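Local coordinates for protein peptidoglycan glycosyltransferase (Eggerthella lenta, PDB 4MNR) that belongs to the penicillin-binding protein family and comprises a dimerisation-domain region and a transpeptidase domain of the beta-lactamase clan, at residues I189-E203 with V366-L378. Residues are numbered along the deposited sequence; the frame is centred on the assembly and turned at random. Where two conformers were deposited one is given.
Sequences IVTLATALEDDVAGE and VSKTTAGRVRDVL
Val374 is a knob on helix 368-384, set among Ile189, Leu192, Ala193 and Leu196 of helix 188-197. Its CG2 lies 3.8 Å from Ala193 CA, a close approach that the small alanine permits where segments 189-197 and 368-378 run at 131° to each other, within the transpeptidase domain. Further along, Leu192 CD2 meets Val377 CG1 tip to tip at 4.0 Å, and Ile189 crosses Leu378 at about a right angle. Helix 321-332 packs on Ile189 and Val374.

Two polar clusters border this apolar seam. Glu197 OE1 accepts from Thr370 OG1 at 2.6 Å on its anti side and from Ser367 N at 3.0 Å on its syn side, the donors coming from opposite faces of the carboxylate. Ser367 OG N-caps the helix by accepting from Thr370 N.

Arg373, bent at chi3 (70°), takes Glu203 side-on: NH2 reaches OE1 at 2.9 Å and NE reaches OE2 at 3.0 Å, both oxygens met from above the carboxylate plane. Leu196 CB lies over one guanidinium face, and two waters in the guanidinium plane accept from NH1 and NH2.

Glu197 thus ties one helix's C-terminal end to the other's N-terminus, where two donors on OE1, one a backbone N-H, would probably stabilise its negative charge, while the two-pronged salt bridge fixes the guanidinium's rotation.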
loop_
_atom_site.group_PDB
_atom_site.type_symbol
_atom_site.label_atom_id
_atom_site.label_comp_id
_atom_site.label_asym_id
_atom_site.label_seq_id
_atom_site.Cartn_x
_atom_site.Cartn_y
_atom_site.Cartn_z
ATOM N N ILE A 189 7.849 -9.790 -4.377
ATOM C CA ILE A 189 8.898 -9.187 -3.549
ATOM C C ILE A 189 9.076 -10.017 -2.269
ATOM O O ILE A 189 10.199 -10.326 -1.857
ATOM C CB ILE A 189 8.544 -7.746 -3.144
ATOM C CG1 ILE A 189 8.479 -6.826 -4.369
ATOM C CG2 ILE A 189 9.561 -7.227 -2.129
ATOM C CD1 ILE A 189 7.965 -5.439 -4.040
ATOM N N VAL A 190 7.959 -10.406 -1.653
ATOM C CA VAL A 190 7.992 -11.232 -0.438
ATOM C C VAL A 190 8.542 -12.636 -0.695
ATOM O O VAL A 190 9.417 -13.107 0.035
ATOM C CB VAL A 190 6.599 -11.344 0.231
ATOM C CG1 VAL A 190 6.652 -12.263 1.459
ATOM C CG2 VAL A 190 6.104 -9.969 0.631
ATOM N N THR A 191 8.036 -13.295 -1.732
ATOM C CA THR A 191 8.517 -14.621 -2.098
ATOM C C THR A 191 10.016 -14.643 -2.386
ATOM O O THR A 191 10.738 -15.487 -1.860
ATOM C CB THR A 191 7.739 -15.164 -3.289
ATOM O OG1 THR A 191 6.343 -15.050 -2.998
ATOM C CG2 THR A 191 8.071 -16.641 -3.527
ATOM N N LEU A 192 10.470 -13.703 -3.208
ATOM C CA LEU A 192 11.897 -13.581 -3.544
ATOM C C LEU A 192 12.745 -13.314 -2.310
ATOM O O LEU A 192 13.774 -13.963 -2.086
ATOM C CB LEU A 192 12.087 -12.443 -4.540
ATOM C CG LEU A 192 13.540 -12.185 -4.941
ATOM C CD1 LEU A 192 14.135 -13.415 -5.635
ATOM C CD2 LEU A 192 13.621 -10.950 -5.825
ATOM N N ALA A 193 12.332 -12.341 -1.505
ATOM C CA ALA A 193 13.093 -12.011 -0.303
ATOM C C ALA A 193 13.195 -13.203 0.641
ATOM O O ALA A 193 14.231 -13.442 1.242
ATOM C CB ALA A 193 12.468 -10.804 0.416
ATOM N N THR A 194 12.110 -13.964 0.755
ATOM C CA THR A 194 12.103 -15.126 1.619
ATOM C C THR A 194 13.040 -16.203 1.084
ATOM O O THR A 194 13.777 -16.831 1.843
ATOM C CB THR A 194 10.666 -15.676 1.767
ATOM O OG1 THR A 194 9.851 -14.661 2.378
ATOM C CG2 THR A 194 10.670 -16.890 2.669
ATOM N N ALA A 195 13.016 -16.406 -0.233
ATOM C CA ALA A 195 13.851 -17.432 -0.849
ATOM C C ALA A 195 15.334 -17.114 -0.673
ATOM O O ALA A 195 16.136 -18.006 -0.425
ATOM C CB ALA A 195 13.509 -17.594 -2.326
ATOM N N LEU A 196 15.698 -15.840 -0.799
ATOM C CA LEU A 196 17.091 -15.459 -0.616
ATOM C C LEU A 196 17.513 -15.547 0.853
ATOM O O LEU A 196 18.605 -16.022 1.166
ATOM C CB LEU A 196 17.340 -14.047 -1.164
ATOM C CG LEU A 196 17.047 -13.840 -2.653
ATOM C CD1 LEU A 196 17.407 -12.413 -3.066
ATOM C CD2 LEU A 196 17.788 -14.860 -3.514
ATOM N N GLU A 197 16.655 -15.076 1.751
ATOM C CA GLU A 197 16.948 -15.098 3.188
ATOM C C GLU A 197 17.160 -16.526 3.703
ATOM O O GLU A 197 18.059 -16.783 4.518
ATOM C CB GLU A 197 15.824 -14.392 3.969
ATOM C CG GLU A 197 15.999 -14.368 5.497
ATOM C CD GLU A 197 16.740 -13.133 6.019
ATOM O OE1 GLU A 197 17.138 -12.270 5.214
ATOM O OE2 GLU A 197 16.922 -13.021 7.252
ATOM N N ASP A 198 16.348 -17.454 3.204
ATOM C CA ASP A 198 16.363 -18.837 3.680
ATOM C C ASP A 198 17.246 -19.732 2.818
ATOM O O ASP A 198 17.325 -20.945 3.047
ATOM C CB ASP A 198 14.944 -19.407 3.717
ATOM C CG ASP A 198 14.068 -18.740 4.767
ATOM O OD1 ASP A 198 14.616 -18.166 5.736
ATOM O OD2 ASP A 198 12.825 -18.799 4.625
ATOM N N ASP A 199 17.901 -19.129 1.828
ATOM C CA ASP A 199 18.819 -19.842 0.936
ATOM C C ASP A 199 18.140 -20.982 0.180
ATOM O O ASP A 199 18.753 -22.016 -0.082
ATOM C CB ASP A 199 20.035 -20.372 1.706
ATOM C CG ASP A 199 21.270 -20.487 0.835
ATOM O OD1 ASP A 199 21.451 -19.628 -0.055
ATOM O OD2 ASP A 199 22.059 -21.436 1.040
ATOM N N VAL A 200 16.877 -20.781 -0.179
ATOM C CA VAL A 200 16.163 -21.761 -0.992
ATOM C C VAL A 200 16.653 -21.721 -2.440
ATOM O O VAL A 200 16.784 -22.756 -3.094
ATOM C CB VAL A 200 14.645 -21.518 -0.945
ATOM C CG1 VAL A 200 13.920 -22.448 -1.920
ATOM C CG2 VAL A 200 14.131 -21.711 0.480
ATOM N N ALA A 201 16.917 -20.516 -2.933
ATOM C CA ALA A 201 17.432 -20.319 -4.282
ATOM C C ALA A 201 18.245 -19.043 -4.264
ATOM O O ALA A 201 18.197 -18.286 -3.289
ATOM C CB ALA A 201 16.296 -20.194 -5.292
ATOM N N GLY A 202 18.978 -18.796 -5.345
ATOM C CA GLY A 202 19.690 -17.536 -5.496
ATOM C C GLY A 202 19.257 -16.833 -6.768
ATOM O O GLY A 202 18.512 -17.401 -7.570
ATOM N N GLU A 203 19.736 -15.606 -6.967
ATOM C CA GLU A 203 19.339 -14.811 -8.123
ATOM C C GLU A 203 19.683 -15.521 -9.420
ATOM O O GLU A 203 19.014 -15.332 -10.432
ATOM C CB GLU A 203 20.040 -13.447 -8.110
ATOM C CG GLU A 203 19.758 -12.582 -6.892
ATOM C CD GLU A 203 20.790 -12.778 -5.783
ATOM O OE1 GLU A 203 21.201 -13.933 -5.548
ATOM O OE2 GLU A 203 21.194 -11.775 -5.154
ATOM N N VAL A 366 13.616 -8.846 6.760
ATOM C CA VAL A 366 14.750 -9.638 6.279
ATOM C C VAL A 366 16.038 -8.918 6.670
ATOM O O VAL A 366 15.991 -7.793 7.163
ATOM C CB VAL A 366 14.741 -9.808 4.735
ATOM C CG1 VAL A 366 13.589 -10.709 4.275
ATOM C CG2 VAL A 366 14.689 -8.453 4.042
ATOM N N SER A 367 17.179 -9.564 6.458
ATOM C CA SER A 367 18.469 -8.936 6.765
ATOM C C SER A 367 18.796 -7.800 5.800
ATOM O O SER A 367 18.242 -7.715 4.701
ATOM C CB SER A 367 19.602 -9.959 6.710
ATOM O OG SER A 367 19.856 -10.342 5.370
ATOM N N LYS A 368 19.710 -6.930 6.223
ATOM C CA LYS A 368 20.178 -5.860 5.359
ATOM C C LYS A 368 20.761 -6.416 4.056
ATOM O O LYS A 368 20.498 -5.885 2.971
ATOM C CB LYS A 368 21.209 -4.980 6.075
ATOM C CG LYS A 368 21.754 -3.875 5.193
ATOM C CD LYS A 368 22.701 -2.944 5.968
ATOM C CE LYS A 368 23.117 -1.746 5.120
ATOM N NZ LYS A 368 23.685 -2.147 3.804
ATOM N N THR A 369 21.527 -7.499 4.157
ATOM C CA THR A 369 22.083 -8.127 2.961
ATOM C C THR A 369 20.982 -8.603 2.016
ATOM O O THR A 369 21.051 -8.388 0.799
ATOM C CB THR A 369 23.009 -9.301 3.323
ATOM O OG1 THR A 369 24.120 -8.808 4.081
ATOM C CG2 THR A 369 23.540 -9.990 2.067
ATOM N N THR A 370 19.962 -9.247 2.574
ATOM C CA THR A 370 18.869 -9.736 1.743
ATOM C C THR A 370 18.120 -8.588 1.070
ATOM O O THR A 370 17.838 -8.637 -0.133
ATOM C CB THR A 370 17.881 -10.561 2.568
ATOM O OG1 THR A 370 18.539 -11.745 3.028
ATOM C CG2 THR A 370 16.676 -10.940 1.722
ATOM N N ALA A 371 17.825 -7.541 1.840
ATOM C CA ALA A 371 17.118 -6.382 1.303
ATOM C C ALA A 371 17.882 -5.795 0.120
ATOM O O ALA A 371 17.292 -5.448 -0.892
ATOM C CB ALA A 371 16.938 -5.310 2.377
ATOM N N GLY A 372 19.201 -5.688 0.261
ATOM C CA GLY A 372 20.024 -5.127 -0.793
ATOM C C GLY A 372 20.019 -5.990 -2.042
ATOM O O GLY A 372 20.029 -5.472 -3.156
ATOM N N ARG A 373 19.998 -7.310 -1.862
ATOM C CA ARG A 373 20.010 -8.209 -3.013
ATOM C C ARG A 373 18.693 -8.106 -3.741
ATOM O O ARG A 373 18.645 -8.141 -4.972
ATOM C CB ARG A 373 20.237 -9.662 -2.580
ATOM C CG ARG A 373 21.653 -9.947 -2.112
ATOM C CD ARG A 373 21.714 -11.271 -1.375
ATOM N NE ARG A 373 21.528 -12.400 -2.285
ATOM C CZ ARG A 373 21.364 -13.656 -1.884
ATOM N NH1 ARG A 373 21.331 -13.948 -0.585
ATOM N NH2 ARG A 373 21.233 -14.620 -2.782
ATOM N N VAL A 374 17.610 -7.989 -2.977
ATOM C CA VAL A 374 16.285 -7.838 -3.587
ATOM C C VAL A 374 16.182 -6.501 -4.320
ATOM O O VAL A 374 15.649 -6.438 -5.422
ATOM C CB VAL A 374 15.175 -7.953 -2.539
ATOM C CG1 VAL A 374 13.794 -7.603 -3.149
ATOM C CG2 VAL A 374 15.179 -9.354 -1.946
ATOM N N ARG A 375 16.700 -5.442 -3.702
ATOM C CA ARG A 375 16.660 -4.119 -4.316
ATOM C C ARG A 375 17.388 -4.128 -5.665
ATOM O O ARG A 375 16.931 -3.520 -6.631
ATOM C CB ARG A 375 17.248 -3.069 -3.364
ATOM C CG ARG A 375 16.765 -1.652 -3.616
ATOM C CD ARG A 375 16.974 -0.770 -2.380
ATOM N NE ARG A 375 18.387 -0.663 -2.031
ATOM C CZ ARG A 375 18.943 -1.219 -0.958
ATOM N NH1 ARG A 375 20.243 -1.073 -0.741
ATOM N NH2 ARG A 375 18.203 -1.923 -0.104
ATOM N N ASP A 376 18.503 -4.845 -5.739
ATOM C CA ASP A 376 19.253 -4.961 -6.989
ATOM C C ASP A 376 18.440 -5.674 -8.088
ATOM O O ASP A 376 18.505 -5.304 -9.270
ATOM C CB ASP A 376 20.580 -5.681 -6.756
ATOM C CG ASP A 376 21.604 -4.815 -6.015
ATOM O OD1 ASP A 376 21.412 -3.579 -5.921
ATOM O OD2 ASP A 376 22.613 -5.379 -5.530
ATOM N N VAL A 377 17.691 -6.701 -7.706
ATOM C CA VAL A 377 16.828 -7.387 -8.673
ATOM C C VAL A 377 15.700 -6.460 -9.137
ATOM O O VAL A 377 15.354 -6.430 -10.319
ATOM C CB VAL A 377 16.228 -8.680 -8.079
ATOM C CG1 VAL A 377 15.220 -9.305 -9.049
ATOM C CG2 VAL A 377 17.332 -9.664 -7.763
ATOM N N LEU A 378 15.144 -5.686 -8.205
ATOM C CA LEU A 378 14.062 -4.759 -8.547
ATOM C C LEU A 378 14.524 -3.579 -9.413
ATOM O O LEU A 378 13.736 -2.996 -10.173
ATOM C CB LEU A 378 13.354 -4.257 -7.287
ATOM C CG LEU A 378 12.707 -5.357 -6.441
ATOM C CD1 LEU A 378 11.913 -4.751 -5.294
ATOM C CD2 LEU A 378 11.817 -6.268 -7.287
HETATM O O HOH W 1 20.917 -16.606 0.754
HETATM O O HOH W 2 20.495 -17.361 -1.973
HETATM O O HOH W 3 20.832 -9.264 -6.143
#